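Local structure of putative uncharacterized protein TTHB071 (Thermus thermophilus, 3AYV) at residues R127-H139 with G155-F169. The protein is of unknown function but binds zinc ions in a TIM barrel and may hydrolyse phosphodiester bonds in DNA. Numbering follows the deposited sequence.
Sequences RTLGVRLLLENSH and GELGFCFDAAHARVF. With ZN (zinc ion), chain F; ZN (zinc ion), chain E; ZN (zinc ion), chain G.
Glu136 and Asp162 meet at a shared zinc ion: Glu136 OE2 and Asp162 OD2 each bind it at 2.1 Å. Glu136 OE1 reaches a second zinc at 1.9 Å, bridging two metals. His165 NE2 binds the third zinc. His187 and Glu223 complete the shared site, His55 and His96 the second and Asp196 and His198 the third, each with waters. His165 ND1 donates to Asn137 O at 3.0 Å, in the ring plane and on a carbonyl lone pair, which fixes the ring. Asp162 CG lies over one face of this ring, and Asp162 OD1 caps helix 163-169 by accepting from His165 N. In Asn137, CG lies between the backbone N and the carbonyl carbon (chi1 58°), which turns the amide to Asp162. Asn137 OD1 accepts from Asp162 N at 2.8 Å, nearly straight at 176°, while ND2 donates to Asp162 O. Behind the site, strands 132-136 and 158-162, neighbours in the TIM barrel with the metals at their C-terminal ends, pair in parallel (Cys160 N to Leu135 O 2.9 Å). At the far end, Arg132 NH1 donates to Gly155 O at 2.8 Å, and Arg127 salt-bridges Glu156. Leu157 CD1 packs on Leu133. Beyond Asn137, His139 CE1 sits over one face of the Phe169 ring; His139 ND1 is hydrogen-bonded to His101. Asn137 is thus a second-shell residue, consistent with its holding the Asp162 backbone and His165 ring for zinc.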
ATOM      1  N   ARG A 127       9.170  -7.790 -12.016  1.00 13.51           N
ATOM      2  CA  ARG A 127      10.123  -7.296 -13.018  1.00 15.03           C
ATOM      3  C   ARG A 127       9.713  -7.776 -14.413  1.00 15.21           C
ATOM      4  O   ARG A 127       9.625  -6.961 -15.358  1.00 15.30           O
ATOM      5  CB  ARG A 127      11.545  -7.729 -12.658  1.00 15.43           C
ATOM      6  CG  ARG A 127      12.602  -7.248 -13.631  1.00 18.71           C
ATOM      7  CD  ARG A 127      14.007  -7.167 -13.028  1.00 27.24           C
ATOM      8  NE  ARG A 127      14.350  -8.329 -12.227  1.00 35.28           N
ATOM      9  CZ  ARG A 127      14.675  -8.301 -10.934  1.00 36.99           C
ATOM     10  NH1 ARG A 127      14.729  -7.159 -10.246  1.00 39.27           N
ATOM     11  NH2 ARG A 127      14.944  -9.438 -10.325  1.00 38.51           N
ATOM     12  N   THR A 128       9.416  -9.068 -14.539  1.00 15.27           N
ATOM     13  CA  THR A 128       8.944  -9.642 -15.820  1.00 15.50           C
ATOM     14  C   THR A 128       7.714  -8.924 -16.370  1.00 16.58           C
ATOM     15  O   THR A 128       7.650  -8.582 -17.573  1.00 16.36           O
ATOM     16  CB  THR A 128       8.663 -11.164 -15.688  1.00 15.09           C
ATOM     17  OG1 THR A 128       9.890 -11.829 -15.395  1.00 15.21           O
ATOM     18  CG2 THR A 128       8.026 -11.738 -16.984  1.00 16.19           C
ATOM     19  N   LEU A 129       6.757  -8.655 -15.481  1.00 15.47           N
ATOM     20  CA  LEU A 129       5.516  -7.969 -15.830  1.00 16.08           C
ATOM     21  C   LEU A 129       5.587  -6.450 -16.027  1.00 15.71           C
ATOM     22  O   LEU A 129       4.647  -5.846 -16.550  1.00 16.09           O
ATOM     23  CB  LEU A 129       4.406  -8.342 -14.812  1.00 14.83           C
ATOM     24  CG  LEU A 129       3.982  -9.818 -14.823  1.00 15.51           C
ATOM     25  CD1 LEU A 129       3.148 -10.161 -13.536  1.00 16.16           C
ATOM     26  CD2 LEU A 129       3.181 -10.207 -16.080  1.00 18.83           C
ATOM     27  N   GLY A 130       6.667  -5.819 -15.592  1.00 15.53           N
ATOM     28  CA  GLY A 130       6.811  -4.386 -15.697  1.00 16.10           C
ATOM     29  C   GLY A 130       6.009  -3.634 -14.643  1.00 16.39           C
ATOM     30  O   GLY A 130       5.648  -2.480 -14.843  1.00 16.49           O
ATOM     31  N   VAL A 131       5.752  -4.296 -13.522  1.00 15.59           N
ATOM     32  CA  VAL A 131       4.999  -3.712 -12.400  1.00 14.40           C
ATOM     33  C   VAL A 131       6.004  -3.388 -11.292  1.00 14.29           C
ATOM     34  O   VAL A 131       6.854  -4.224 -10.937  1.00 14.73           O
ATOM     35  CB  VAL A 131       3.952  -4.723 -11.887  1.00 15.36           C
ATOM     36  CG1 VAL A 131       3.231  -4.197 -10.613  1.00 13.68           C
ATOM     37  CG2 VAL A 131       2.946  -5.100 -13.012  1.00 13.88           C
ATOM     38  N   ARG A 132       5.941  -2.162 -10.770  1.00 13.40           N
ATOM     39  CA  ARG A 132       6.836  -1.736  -9.695  1.00 13.31           C
ATOM     40  C   ARG A 132       6.282  -2.244  -8.350  1.00 13.27           C
ATOM     41  O   ARG A 132       5.131  -1.962  -8.027  1.00 12.95           O
ATOM     42  CB  ARG A 132       6.896  -0.208  -9.672  1.00 14.02           C
ATOM     43  CG  ARG A 132       7.630   0.429  -8.488  1.00 13.65           C
ATOM     44  CD  ARG A 132       9.129   0.058  -8.469  1.00 14.74           C
ATOM     45  NE  ARG A 132       9.871   0.877  -7.513  1.00 15.41           N
ATOM     46  CZ  ARG A 132      11.155   0.690  -7.217  1.00 15.58           C
ATOM     47  NH1 ARG A 132      11.823  -0.281  -7.822  1.00 15.70           N
ATOM     48  NH2 ARG A 132      11.772   1.466  -6.318  1.00 16.04           N
ATOM     49  N   LEU A 133       7.097  -2.991  -7.592  1.00 12.76           N
ATOM     50  CA  LEU A 133       6.634  -3.626  -6.337  1.00 11.80           C
ATOM     51  C   LEU A 133       6.959  -2.729  -5.170  1.00 11.82           C
ATOM     52  O   LEU A 133       8.077  -2.225  -5.061  1.00 12.24           O
ATOM     53  CB  LEU A 133       7.332  -4.975  -6.134  1.00 12.11           C
ATOM     54  CG  LEU A 133       6.774  -5.981  -5.139  1.00 12.89           C
ATOM     55  CD1 LEU A 133       5.334  -6.412  -5.523  1.00 12.43           C
ATOM     56  CD2 LEU A 133       7.670  -7.217  -5.018  1.00 12.67           C
ATOM     57  N   LEU A 134       5.987  -2.529  -4.279  1.00 11.28           N
ATOM     58  CA  LEU A 134       6.186  -1.601  -3.165  1.00 11.15           C
ATOM     59  C   LEU A 134       5.813  -2.282  -1.871  1.00 10.59           C
ATOM     60  O   LEU A 134       4.720  -2.806  -1.745  1.00 11.30           O
ATOM     61  CB  LEU A 134       5.318  -0.341  -3.305  1.00 11.82           C
ATOM     62  CG  LEU A 134       5.456   0.414  -4.628  1.00 11.57           C
ATOM     63  CD1 LEU A 134       4.317   1.411  -4.763  1.00 15.78           C
ATOM     64  CD2 LEU A 134       6.825   1.110  -4.652  1.00 11.31           C
ATOM     65  N   LEU A 135       6.722  -2.234  -0.908  1.00 10.57           N
ATOM     66  CA  LEU A 135       6.444  -2.742   0.439  1.00 10.58           C
ATOM     67  C   LEU A 135       5.929  -1.623   1.331  1.00 10.77           C
ATOM     68  O   LEU A 135       6.557  -0.565   1.441  1.00 10.88           O
ATOM     69  CB  LEU A 135       7.754  -3.340   1.014  1.00 12.27           C
ATOM     70  CG  LEU A 135       7.805  -3.837   2.468  1.00 13.69           C
ATOM     71  CD1 LEU A 135       6.690  -4.855   2.705  1.00 15.38           C
ATOM     72  CD2 LEU A 135       9.169  -4.433   2.700  1.00 13.79           C
ATOM     73  N   GLU A 136       4.787  -1.868   1.990  1.00 10.68           N
ATOM     74  CA  GLU A 136       4.131  -0.866   2.853  1.00 11.82           C
ATOM     75  C   GLU A 136       4.397  -1.216   4.321  1.00 11.58           C
ATOM     76  O   GLU A 136       4.414  -2.408   4.665  1.00 11.97           O
ATOM     77  CB  GLU A 136       2.627  -0.903   2.566  1.00 12.28           C
ATOM     78  CG  GLU A 136       1.802   0.017   3.394  1.00 14.76           C
ATOM     79  CD  GLU A 136       0.318  -0.304   3.332  1.00 19.01           C
ATOM     80  OE1 GLU A 136      -0.140  -1.057   2.461  1.00 18.40           O
ATOM     81  OE2 GLU A 136      -0.412   0.216   4.169  1.00 24.83           O
ATOM     82  N   ASN A 137       4.648  -0.211   5.176  1.00 11.17           N
ATOM     83  CA  ASN A 137       4.779  -0.510   6.611  1.00 10.17           C
ATOM     84  C   ASN A 137       3.392  -0.857   7.169  1.00 10.46           C
ATOM     85  O   ASN A 137       2.386  -0.238   6.790  1.00  9.71           O
ATOM     86  CB  ASN A 137       5.381   0.668   7.402  1.00  9.83           C
ATOM     87  CG  ASN A 137       4.566   1.962   7.266  1.00 11.18           C
ATOM     88  OD1 ASN A 137       4.431   2.503   6.170  1.00 10.73           O
ATOM     89  ND2 ASN A 137       4.005   2.451   8.393  1.00 10.11           N
ATOM     90  N   SER A 138       3.373  -1.818   8.089  1.00 10.24           N
ATOM     91  CA  SER A 138       2.162  -2.246   8.765  1.00 10.69           C
ATOM     92  C   SER A 138       2.421  -2.279  10.275  1.00 10.42           C
ATOM     93  O   SER A 138       2.256  -1.252  10.940  1.00 11.45           O
ATOM     94  CB  SER A 138       1.662  -3.586   8.191  1.00 11.08           C
ATOM     95  OG  SER A 138       2.662  -4.602   8.264  1.00 12.65           O
ATOM     96  N   HIS A 139       2.950  -3.391  10.784  1.00  9.91           N
ATOM     97  CA  HIS A 139       3.161  -3.591  12.206  1.00 10.19           C
ATOM     98  C   HIS A 139       4.613  -3.532  12.652  1.00 11.10           C
ATOM     99  O   HIS A 139       4.884  -3.801  13.819  1.00 11.68           O
ATOM    100  CB  HIS A 139       2.526  -4.935  12.663  1.00  9.76           C
ATOM    101  CG  HIS A 139       1.051  -4.977  12.442  1.00 10.59           C
ATOM    102  ND1 HIS A 139       0.153  -4.433  13.333  1.00 12.23           N
ATOM    103  CD2 HIS A 139       0.319  -5.429  11.392  1.00 13.02           C
ATOM    104  CE1 HIS A 139      -1.074  -4.571  12.857  1.00 13.04           C
ATOM    105  NE2 HIS A 139      -0.999  -5.172  11.677  1.00 13.75           N
ATOM    106  N   GLY A 155      17.225  -1.301  -4.986  1.00 23.71           N
ATOM    107  CA  GLY A 155      16.441  -0.448  -5.875  1.00 23.62           C
ATOM    108  C   GLY A 155      15.322  -1.120  -6.657  1.00 22.46           C
ATOM    109  O   GLY A 155      14.547  -0.430  -7.332  1.00 23.53           O
ATOM    110  N   GLU A 156      15.232  -2.449  -6.594  1.00 20.25           N
ATOM    111  CA  GLU A 156      14.171  -3.202  -7.280  1.00 18.99           C
ATOM    112  C   GLU A 156      12.878  -3.315  -6.448  1.00 17.05           C
ATOM    113  O   GLU A 156      11.869  -3.860  -6.918  1.00 15.71           O
ATOM    114  CB  GLU A 156      14.660  -4.607  -7.662  1.00 19.60           C
ATOM    115  CG  GLU A 156      15.898  -4.536  -8.600  1.00 23.17           C
ATOM    116  CD  GLU A 156      15.547  -3.788  -9.863  1.00 27.68           C
ATOM    117  OE1 GLU A 156      14.658  -4.274 -10.599  1.00 31.18           O
ATOM    118  OE2 GLU A 156      16.122  -2.701 -10.098  1.00 32.27           O
ATOM    119  N   LEU A 157      12.957  -2.858  -5.204  1.00 15.07           N
ATOM    120  CA  LEU A 157      11.784  -2.830  -4.315  1.00 14.80           C
ATOM    121  C   LEU A 157      11.606  -1.427  -3.764  1.00 14.72           C
ATOM    122  O   LEU A 157      12.547  -0.840  -3.214  1.00 15.53           O
ATOM    123  CB  LEU A 157      11.999  -3.815  -3.172  1.00 14.00           C
ATOM    124  CG  LEU A 157      10.884  -3.961  -2.155  1.00 13.29           C
ATOM    125  CD1 LEU A 157       9.631  -4.507  -2.865  1.00 12.06           C
ATOM    126  CD2 LEU A 157      11.387  -4.890  -1.033  1.00 13.69           C
ATOM    127  N   GLY A 158      10.405  -0.877  -3.899  1.00 14.42           N
ATOM    128  CA  GLY A 158      10.159   0.455  -3.367  1.00 13.45           C
ATOM    129  C   GLY A 158       9.433   0.371  -2.026  1.00 13.00           C
ATOM    130  O   GLY A 158       9.082  -0.726  -1.576  1.00 12.67           O
ATOM    131  N   PHE A 159       9.194   1.541  -1.431  1.00 13.01           N
ATOM    132  CA  PHE A 159       8.551   1.680  -0.129  1.00 13.30           C
ATOM    133  C   PHE A 159       7.285   2.547  -0.235  1.00 13.34           C
ATOM    134  O   PHE A 159       7.287   3.597  -0.896  1.00 13.79           O
ATOM    135  CB  PHE A 159       9.544   2.288   0.870  1.00 13.20           C
ATOM    136  CG  PHE A 159       8.940   2.575   2.232  1.00 13.75           C
ATOM    137  CD1 PHE A 159       8.318   1.557   2.960  1.00 12.45           C
ATOM    138  CD2 PHE A 159       8.979   3.868   2.773  1.00 11.67           C
ATOM    139  CE1 PHE A 159       7.723   1.814   4.215  1.00 14.80           C
ATOM    140  CE2 PHE A 159       8.420   4.131   4.037  1.00 12.83           C
ATOM    141  CZ  PHE A 159       7.786   3.099   4.754  1.00 12.59           C
ATOM    142  N   CYS A 160       6.200   2.072   0.377  1.00 12.93           N
ATOM    143  CA  CYS A 160       4.960   2.825   0.505  1.00 12.39           C
ATOM    144  C   CYS A 160       4.785   3.167   1.989  1.00 13.03           C
ATOM    145  O   CYS A 160       4.719   2.262   2.828  1.00 12.71           O
ATOM    146  CB  CYS A 160       3.779   1.972   0.010  1.00 12.71           C
ATOM    147  SG  CYS A 160       2.163   2.776   0.349  1.00 13.56           S
ATOM    148  N   PHE A 161       4.706   4.457   2.315  1.00 12.05           N
ATOM    149  CA  PHE A 161       4.564   4.877   3.702  1.00 12.29           C
ATOM    150  C   PHE A 161       3.100   5.120   4.030  1.00 12.89           C
ATOM    151  O   PHE A 161       2.422   5.928   3.378  1.00 13.77           O
ATOM    152  CB  PHE A 161       5.362   6.163   3.984  1.00 13.13           C
ATOM    153  CG  PHE A 161       5.192   6.722   5.395  1.00 12.10           C
ATOM    154  CD1 PHE A 161       5.267   5.902   6.522  1.00 12.50           C
ATOM    155  CD2 PHE A 161       4.952   8.092   5.583  1.00 13.55           C
ATOM    156  CE1 PHE A 161       5.117   6.444   7.800  1.00 12.34           C
ATOM    157  CE2 PHE A 161       4.829   8.643   6.846  1.00 13.29           C
ATOM    158  CZ  PHE A 161       4.902   7.816   7.970  1.00 13.05           C
ATOM    159  N   ASP A 162       2.649   4.443   5.083  1.00 12.68           N
ATOM    160  CA  ASP A 162       1.355   4.668   5.666  1.00 12.73           C
ATOM    161  C   ASP A 162       1.544   5.231   7.055  1.00 12.33           C
ATOM    162  O   ASP A 162       1.915   4.494   7.969  1.00 12.81           O
ATOM    163  CB  ASP A 162       0.585   3.349   5.738  1.00 13.30           C
ATOM    164  CG  ASP A 162      -0.863   3.553   6.172  1.00 14.92           C
ATOM    165  OD1 ASP A 162      -1.129   4.154   7.226  1.00 14.06           O
ATOM    166  OD2 ASP A 162      -1.751   3.131   5.439  1.00 16.58           O
ATOM    167  N   ALA A 163       1.290   6.527   7.228  1.00 11.18           N
ATOM    168  CA  ALA A 163       1.592   7.202   8.503  1.00 11.35           C
ATOM    169  C   ALA A 163       0.717   6.723   9.663  1.00 10.86           C
ATOM    170  O   ALA A 163       1.174   6.674  10.800  1.00 10.95           O
ATOM    171  CB  ALA A 163       1.498   8.747   8.350  1.00 11.82           C
ATOM    172  N   ALA A 164      -0.534   6.395   9.371  1.00 11.45           N
ATOM    173  CA  ALA A 164      -1.441   5.910  10.419  1.00 11.82           C
ATOM    174  C   ALA A 164      -0.975   4.556  10.970  1.00 11.73           C
ATOM    175  O   ALA A 164      -1.062   4.312  12.179  1.00 11.64           O
ATOM    176  CB  ALA A 164      -2.863   5.821   9.893  1.00 11.61           C
ATOM    177  N   HIS A 165      -0.486   3.674  10.094  1.00 11.98           N
ATOM    178  CA  HIS A 165       0.033   2.405  10.578  1.00 11.67           C
ATOM    179  C   HIS A 165       1.197   2.651  11.511  1.00 11.45           C
ATOM    180  O   HIS A 165       1.309   1.979  12.537  1.00 12.63           O
ATOM    181  CB  HIS A 165       0.474   1.502   9.422  1.00 11.63           C
ATOM    182  CG  HIS A 165      -0.658   0.990   8.593  1.00 10.39           C
ATOM    183  ND1 HIS A 165      -0.458   0.276   7.433  1.00 11.39           N
ATOM    184  CD2 HIS A 165      -2.006   1.113   8.739  1.00 11.46           C
ATOM    185  CE1 HIS A 165      -1.631  -0.028   6.899  1.00 14.70           C
ATOM    186  NE2 HIS A 165      -2.582   0.475   7.672  1.00 12.03           N
ATOM    187  N   ALA A 166       2.083   3.594  11.171  1.00 11.69           N
ATOM    188  CA  ALA A 166       3.189   3.916  12.083  1.00 12.85           C
ATOM    189  C   ALA A 166       2.668   4.435  13.438  1.00 13.60           C
ATOM    190  O   ALA A 166       3.160   4.057  14.507  1.00 14.55           O
ATOM    191  CB  ALA A 166       4.136   4.936  11.437  1.00 12.28           C
ATOM    192  N   ARG A 167       1.642   5.266  13.375  1.00 14.04           N
ATOM    193  CA  ARG A 167       1.113   5.910  14.580  1.00 13.93           C
ATOM    194  C   ARG A 167       0.405   4.918  15.477  1.00 13.86           C
ATOM    195  O   ARG A 167       0.597   4.953  16.694  1.00 13.98           O
ATOM    196  CB  ARG A 167       0.147   7.026  14.184  1.00 14.58           C
ATOM    197  CG  ARG A 167      -0.497   7.787  15.375  1.00 15.68           C
ATOM    198  CD  ARG A 167       0.510   8.459  16.306  1.00 18.00           C
ATOM    199  NE  ARG A 167      -0.194   9.227  17.351  1.00 20.91           N
ATOM    200  CZ  ARG A 167      -0.259  10.558  17.395  1.00 23.66           C
ATOM    201  NH1 ARG A 167       0.349  11.288  16.466  1.00 23.20           N
ATOM    202  NH2 ARG A 167      -0.929  11.163  18.382  1.00 22.15           N
ATOM    203  N   VAL A 168      -0.417   4.037  14.899  1.00 13.57           N
ATOM    204  CA  VAL A 168      -1.214   3.154  15.745  1.00 14.47           C
ATOM    205  C   VAL A 168      -0.605   1.768  15.988  1.00 15.54           C
ATOM    206  O   VAL A 168      -0.905   1.144  17.007  1.00 15.42           O
ATOM    207  CB  VAL A 168      -2.689   3.046  15.306  1.00 15.75           C
ATOM    208  CG1 VAL A 168      -3.305   4.471  15.103  1.00 16.07           C
ATOM    209  CG2 VAL A 168      -2.852   2.222  14.054  1.00 16.43           C
ATOM    210  N   PHE A 169       0.264   1.295  15.095  1.00 14.53           N
ATOM    211  CA  PHE A 169       0.778  -0.082  15.238  1.00 14.82           C
ATOM    212  C   PHE A 169       2.272  -0.200  15.643  1.00 15.58           C
ATOM    213  O   PHE A 169       2.684  -1.248  16.161  1.00 17.23           O
ATOM    214  CB  PHE A 169       0.532  -0.896  13.964  1.00 13.90           C
ATOM    215  CG  PHE A 169      -0.918  -1.046  13.583  1.00 13.62           C
ATOM    216  CD1 PHE A 169      -1.882  -1.399  14.536  1.00 13.12           C
ATOM    217  CD2 PHE A 169      -1.319  -0.829  12.271  1.00 14.58           C
ATOM    218  CE1 PHE A 169      -3.224  -1.558  14.183  1.00 15.72           C
ATOM    219  CE2 PHE A 169      -2.678  -0.995  11.896  1.00 17.43           C
ATOM    220  CZ  PHE A 169      -3.622  -1.356  12.865  1.00 16.87           C
TER
HETATM  221 ZN    ZN F 256      -1.958   1.645   3.940  1.00 71.78          ZN
HETATM  222 ZN    ZN E 255      -1.890  -1.674   3.021  1.00 67.65          ZN
HETATM  223 ZN    ZN G 257      -4.707   0.989   7.132  1.00 62.83          ZN
HETATM  224  O   HOH W   1      14.134   1.805  -4.936  1.00 44.18           O
HETATM  225  O   HOH W   2       9.818  -3.588  -8.529  1.00 14.99           O
HETATM  226  O   HOH W   3       3.568  -3.829  16.249  1.00 17.93           O
HETATM  227  O   HOH W   4      -4.127   3.300   7.220  1.00 15.40           O
HETATM  228  O   HOH W   5      -3.295  -0.134   2.742  1.00 27.13           O
HETATM  229  O   HOH W   6      -3.842  -2.230   4.408  1.00 30.78           O
HETATM  230  O   HOH W   7      -4.047   1.156   5.060  1.00 20.80           O
HETATM  231  O   HOH W   8      -5.302  -1.109   6.983  1.00 22.25           O